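Local coordinates for putative carboxymuconolactone decarboxylase (Burkholderia xenovorans, PDB 2QEU), which is of unproven function but belongs to the all-helical carboxymuconolactone decarboxylase family, to which peroxiredoxin activity is generally assigned, at residues K15-H20 against Y46-T51; I71-D76 against N87-A92. All blocks are in the same frame, centred on the assembly; numbering follows the deposited sequence. Where two conformers were deposited one is given.

Interaction 1: residues K15-H20 against Y46-T51; sequences KQHAAH and YSRMRT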
# COMPACT_ATOMS: atom_id res chain seq x y z
N LYS B 15 -7.79 30.40 -14.01
CA LYS B 15 -9.00 30.94 -14.63
C LYS B 15 -9.65 29.89 -15.55
O LYS B 15 -10.88 29.72 -15.54
CB LYS B 15 -8.70 32.27 -15.40
N GLN B 16 -8.82 29.18 -16.32
CA GLN B 16 -9.31 28.13 -17.22
C GLN B 16 -10.17 27.04 -16.54
O GLN B 16 -11.11 26.51 -17.14
CB GLN B 16 -8.15 27.44 -17.93
CG GLN B 16 -7.90 27.87 -19.35
CD GLN B 16 -6.91 26.95 -20.07
OE1 GLN B 16 -6.76 25.76 -19.71
NE2 GLN B 16 -6.25 27.48 -21.09
N HIS B 17 -9.82 26.70 -15.31
CA HIS B 17 -10.42 25.53 -14.67
C HIS B 17 -11.28 25.89 -13.48
O HIS B 17 -11.83 25.01 -12.83
CB HIS B 17 -9.32 24.58 -14.25
CG HIS B 17 -8.53 24.03 -15.40
ND1 HIS B 17 -9.09 23.19 -16.34
CD2 HIS B 17 -7.25 24.22 -15.78
CE1 HIS B 17 -8.18 22.87 -17.24
NE2 HIS B 17 -7.05 23.47 -16.92
N ALA B 18 -11.43 27.18 -13.20
CA ALA B 18 -12.15 27.62 -12.01
C ALA B 18 -13.62 27.15 -12.00
O ALA B 18 -14.14 26.71 -10.96
CB ALA B 18 -12.07 29.14 -11.83
N ALA B 19 -14.28 27.22 -13.16
CA ALA B 19 -15.69 26.80 -13.29
C ALA B 19 -15.88 25.29 -12.98
O ALA B 19 -16.86 24.88 -12.35
CB ALA B 19 -16.22 27.13 -14.67
N HIS B 20 -14.92 24.48 -13.42
CA HIS B 20 -14.92 23.05 -13.12
C HIS B 20 -14.88 22.80 -11.61
O HIS B 20 -15.70 22.05 -11.07
CB HIS B 20 -13.75 22.32 -13.81
CG HIS B 20 -13.53 20.93 -13.29
ND1 HIS B 20 -14.46 19.92 -13.46
CD2 HIS B 20 -12.51 20.39 -12.58
CE1 HIS B 20 -14.01 18.82 -12.88
NE2 HIS B 20 -12.83 19.07 -12.35
N TYR B 46 -3.60 17.89 -15.58
CA TYR B 46 -4.37 17.19 -14.54
C TYR B 46 -5.80 17.70 -14.49
O TYR B 46 -6.73 16.90 -14.40
CB TYR B 46 -3.73 17.34 -13.17
CG TYR B 46 -4.52 16.65 -12.11
CD1 TYR B 46 -4.45 15.27 -11.96
CD2 TYR B 46 -5.39 17.36 -11.29
CE1 TYR B 46 -5.19 14.62 -11.02
CE2 TYR B 46 -6.13 16.71 -10.31
CZ TYR B 46 -6.03 15.34 -10.20
OH TYR B 46 -6.74 14.68 -9.24
N SER B 47 -6.01 19.01 -14.59
CA SER B 47 -7.38 19.56 -14.52
C SER B 47 -8.20 19.16 -15.75
O SER B 47 -9.40 18.87 -15.64
CB SER B 47 -7.37 21.06 -14.27
OG SER B 47 -6.70 21.33 -13.04
N ARG B 48 -7.53 19.07 -16.89
CA ARG B 48 -8.21 18.62 -18.09
C ARG B 48 -8.65 17.17 -17.93
O ARG B 48 -9.76 16.82 -18.36
CB ARG B 48 -7.32 18.69 -19.32
CG ARG B 48 -7.00 20.06 -19.86
CD ARG B 48 -5.84 19.93 -20.81
NE ARG B 48 -5.44 21.24 -21.25
CZ ARG B 48 -5.89 21.82 -22.35
NH1 ARG B 48 -6.74 21.18 -23.17
NH2 ARG B 48 -5.48 23.04 -22.64
N MSE B 49 -7.77 16.33 -17.36
CA MSE B 49 -8.07 14.93 -17.14
C MSE B 49 -9.24 14.81 -16.19
O MSE B 49 -10.20 14.07 -16.43
CB MSE B 49 -6.85 14.19 -16.58
CG MSE B 49 -6.98 12.66 -16.61
SE MSE B 49 -5.37 11.80 -15.98
CE MSE B 49 -5.56 12.32 -14.15
N ARG B 50 -9.18 15.57 -15.10
CA ARG B 50 -10.23 15.56 -14.07
C ARG B 50 -11.59 15.96 -14.64
O ARG B 50 -12.62 15.41 -14.29
CB ARG B 50 -9.87 16.57 -12.98
CG ARG B 50 -10.52 16.31 -11.68
CD ARG B 50 -10.19 17.40 -10.71
NE ARG B 50 -10.62 16.98 -9.39
CZ ARG B 50 -11.85 17.15 -8.92
NH1 ARG B 50 -12.78 17.78 -9.62
NH2 ARG B 50 -12.14 16.68 -7.72
N THR B 51 -11.55 16.96 -15.50
CA THR B 51 -12.75 17.51 -16.11
C THR B 51 -13.49 16.48 -16.94
O THR B 51 -14.73 16.39 -16.84
CB THR B 51 -12.42 18.77 -16.93
OG1 THR B 51 -11.80 19.71 -16.05
CG2 THR B 51 -13.65 19.35 -17.54
O HOH W 1 -11.48 22.38 -16.84
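His17 carries its CG anti to its own carbonyl carbon, beside the backbone N, and chi2 of -66° turns the face of its ring to Ser47 CB, whereas His20 has CG anti to the backbone N, and its ring passes alongside Thr51 in the opposite direction. The two histidines, one turn apart on helix 10-25, pack against helix 40-53, a pairing of near-parallel helices within the AhpD-like all-helical fold; the short axes are 10.5 Å apart and cross at 27°. Ser47 CB sits almost directly above the middle of the His17 ring, 3.3 Å from the ring centroid, in a CH-pi contact that touches all five ring atoms, while Gln16 CB lies toward the rim of the opposite face. Both ring nitrogens of His17 have partners: NE2 bonds to Asp44, and ND1 lies 2.6 Å from a water oxygen at the ring edge, in plane.

Over one face of the His20 ring lies Thr51 OG1, 3.5 Å from His20 CG, and Thr51 CA adds a CH-pi contact on CE1 and ND1. At the ring edge, Arg50 CD meets His20 NE2 at 3.5 Å, and Arg50 NH1 comes within 3.0 Å of the same nitrogen. The side chains of Arg50 and His20 cross at about a right angle. NH1 also forms a salt bridge to Asp24, and Arg50 NH2 bonds a bound citrate, probably from the crystallisation liquor; the guanidinium thus has charged and polar partners beyond His20. Ser47 OG is likewise engaged by Tyr21 OH and the carbonyl of Phe43.

The water joins the two helices by donating to Thr51 OG1 (2.8 Å), and that hydroxyl in turn donates to Ser47 O (2.6 Å), which receives Thr51 N from the other face of its carbonyl plane.

Interaction 2: residues I71-D76 against N87-A92; sequences ILVVLD and NHTRAA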
# COMPACT_ATOMS: atom_id res chain seq x y z
N ILE B 71 -17.26 6.76 -5.51
CA ILE B 71 -16.04 5.97 -5.79
C ILE B 71 -14.80 6.69 -5.23
O ILE B 71 -13.98 6.08 -4.55
CB ILE B 71 -15.90 5.62 -7.30
CG1 ILE B 71 -17.01 4.61 -7.70
CG2 ILE B 71 -14.49 5.11 -7.65
CD1 ILE B 71 -17.32 4.51 -9.23
N LEU B 72 -14.73 8.01 -5.45
CA LEU B 72 -13.60 8.81 -4.94
C LEU B 72 -13.57 8.85 -3.43
O LEU B 72 -12.49 8.80 -2.82
CB LEU B 72 -13.56 10.16 -5.62
CG LEU B 72 -13.16 10.07 -7.08
CD1 LEU B 72 -13.57 11.39 -7.80
CD2 LEU B 72 -11.71 9.75 -7.24
N VAL B 73 -14.74 8.87 -2.80
CA VAL B 73 -14.82 8.80 -1.34
C VAL B 73 -14.16 7.50 -0.85
O VAL B 73 -13.30 7.50 -0.00
CB VAL B 73 -16.27 8.88 -0.81
CG1 VAL B 73 -16.33 8.35 0.65
CG2 VAL B 73 -16.87 10.29 -0.96
N VAL B 74 -14.58 6.38 -1.45
CA VAL B 74 -14.06 5.08 -1.01
C VAL B 74 -12.55 4.99 -1.24
O VAL B 74 -11.78 4.52 -0.40
CB VAL B 74 -14.83 3.96 -1.68
CG1 VAL B 74 -14.14 2.60 -1.22
CG2 VAL B 74 -16.28 3.98 -1.26
N LEU B 75 -12.09 5.45 -2.40
CA LEU B 75 -10.63 5.52 -2.68
C LEU B 75 -9.87 6.41 -1.70
O LEU B 75 -8.80 5.98 -1.20
CB LEU B 75 -10.38 5.99 -4.12
CG LEU B 75 -10.75 4.99 -5.24
CD1 LEU B 75 -10.72 5.73 -6.60
CD2 LEU B 75 -9.86 3.75 -5.27
N ASP B 76 -10.41 7.57 -1.35
CA ASP B 76 -9.80 8.41 -0.34
C ASP B 76 -9.82 7.73 1.05
O ASP B 76 -8.91 7.97 1.85
CB ASP B 76 -10.43 9.79 -0.27
CG ASP B 76 -9.98 10.69 -1.40
OD1 ASP B 76 -9.02 10.32 -2.11
OD2 ASP B 76 -10.54 11.80 -1.55
N ASN B 87 -14.13 16.42 1.03
CA ASN B 87 -14.45 17.14 -0.21
C ASN B 87 -15.32 16.33 -1.20
O ASN B 87 -16.25 16.87 -1.79
CB ASN B 87 -13.18 17.69 -0.90
CG ASN B 87 -12.53 18.83 -0.11
OD1 ASN B 87 -13.21 19.52 0.66
ND2 ASN B 87 -11.24 19.05 -0.32
N HIS B 88 -14.98 15.06 -1.39
CA HIS B 88 -15.77 14.19 -2.27
C HIS B 88 -17.13 13.78 -1.67
O HIS B 88 -18.12 13.57 -2.42
CB HIS B 88 -14.93 13.00 -2.75
CG HIS B 88 -13.88 13.38 -3.73
ND1 HIS B 88 -14.17 13.74 -5.03
CD2 HIS B 88 -12.53 13.47 -3.61
CE1 HIS B 88 -13.06 14.06 -5.65
NE2 HIS B 88 -12.05 13.92 -4.82
N THR B 89 -17.21 13.66 -0.35
CA THR B 89 -18.51 13.41 0.30
C THR B 89 -19.45 14.60 0.04
O THR B 89 -20.60 14.43 -0.37
CB THR B 89 -18.38 13.14 1.80
OG1 THR B 89 -17.63 11.94 1.97
CG2 THR B 89 -19.78 12.98 2.48
N ARG B 90 -18.94 15.80 0.32
CA ARG B 90 -19.66 17.04 0.03
C ARG B 90 -20.13 17.07 -1.44
O ARG B 90 -21.30 17.28 -1.72
CB ARG B 90 -18.78 18.26 0.37
CG ARG B 90 -19.49 19.59 0.32
CD ARG B 90 -18.52 20.77 0.55
NE ARG B 90 -17.85 20.73 1.85
CZ ARG B 90 -16.55 20.50 2.05
NH1 ARG B 90 -15.72 20.32 1.04
NH2 ARG B 90 -16.04 20.50 3.29
N ALA B 91 -19.20 16.83 -2.37
CA ALA B 91 -19.50 16.81 -3.80
C ALA B 91 -20.59 15.76 -4.13
O ALA B 91 -21.58 16.06 -4.81
CB ALA B 91 -18.21 16.54 -4.61
N ALA B 92 -20.43 14.54 -3.61
CA ALA B 92 -21.38 13.47 -3.89
C ALA B 92 -22.78 13.88 -3.44
O ALA B 92 -23.78 13.62 -4.12
CB ALA B 92 -20.94 12.10 -3.23
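His88 reaches from helix 82-94 onto helix 65-79, where Leu72, Val73 and Asp76 each meet a different part of it. Its CB rests against the CG2 methyl of Val73 at 3.8 Å. From there chi1 of -72° places CG anti to the carbonyl carbon, and the ring begins beneath Leu72: Leu72 CB stands 3.7 Å from the ring centroid, above the centre of one face, in a CH-pi contact. Farther round, CE1 meets the CD1 methyl of Leu72 at 3.5 Å, so a single leucine covers both the middle of the ring and one of its corners. On the other flank CD2 approaches Asp76 OD2 at 3.3 Å; the oxygen lies at the ring edge, near its plane, with the carboxylate turned 58° from the ring. The polar atoms are taken up beyond this helix pair, ND1 by a hydrogen bond to His69 and NE2 by one to a bound citrate.

Next to the histidine, Val73 CG2 lies 3.4 Å from both Thr89 N and Thr89 OG1. The hydroxyl is hydrogen-bonded to the carbonyl of Ile85 in its own helix, and the valine methyl packs against its oxygen. Leu102 touches both Val73 and Thr89, and Val112 of a neighbouring subunit packs on Leu72 and Asp76.

With axes 8.6 Å apart and running at 164°, the two segments form the close-packed antiparallel helical hairpin of the AhpD-like fold, with His88 beside a bound citrate that may mark a pocket.

Interactions 1 and 2 follow one another along the chain and their centres lie 18 Å apart, yet they meet through long side chains: Arg50 NH2 of interaction 1 packs on His88 CE1 of interaction 2 at 3.5 Å. Arg50 NH2 and His88 NE2 are both hydrogen-bonded to citrate O4, and Tyr46 OH binds another oxygen of that ligand. The citrate may therefore mark a pocket between helices 40-53 and 82-94. Met25, on helix 10-25, touches both Arg50 and His88. A neighbouring subunit packs against residues of both contacts, its Ile111 on Tyr46 and its Leu70 on Ile71.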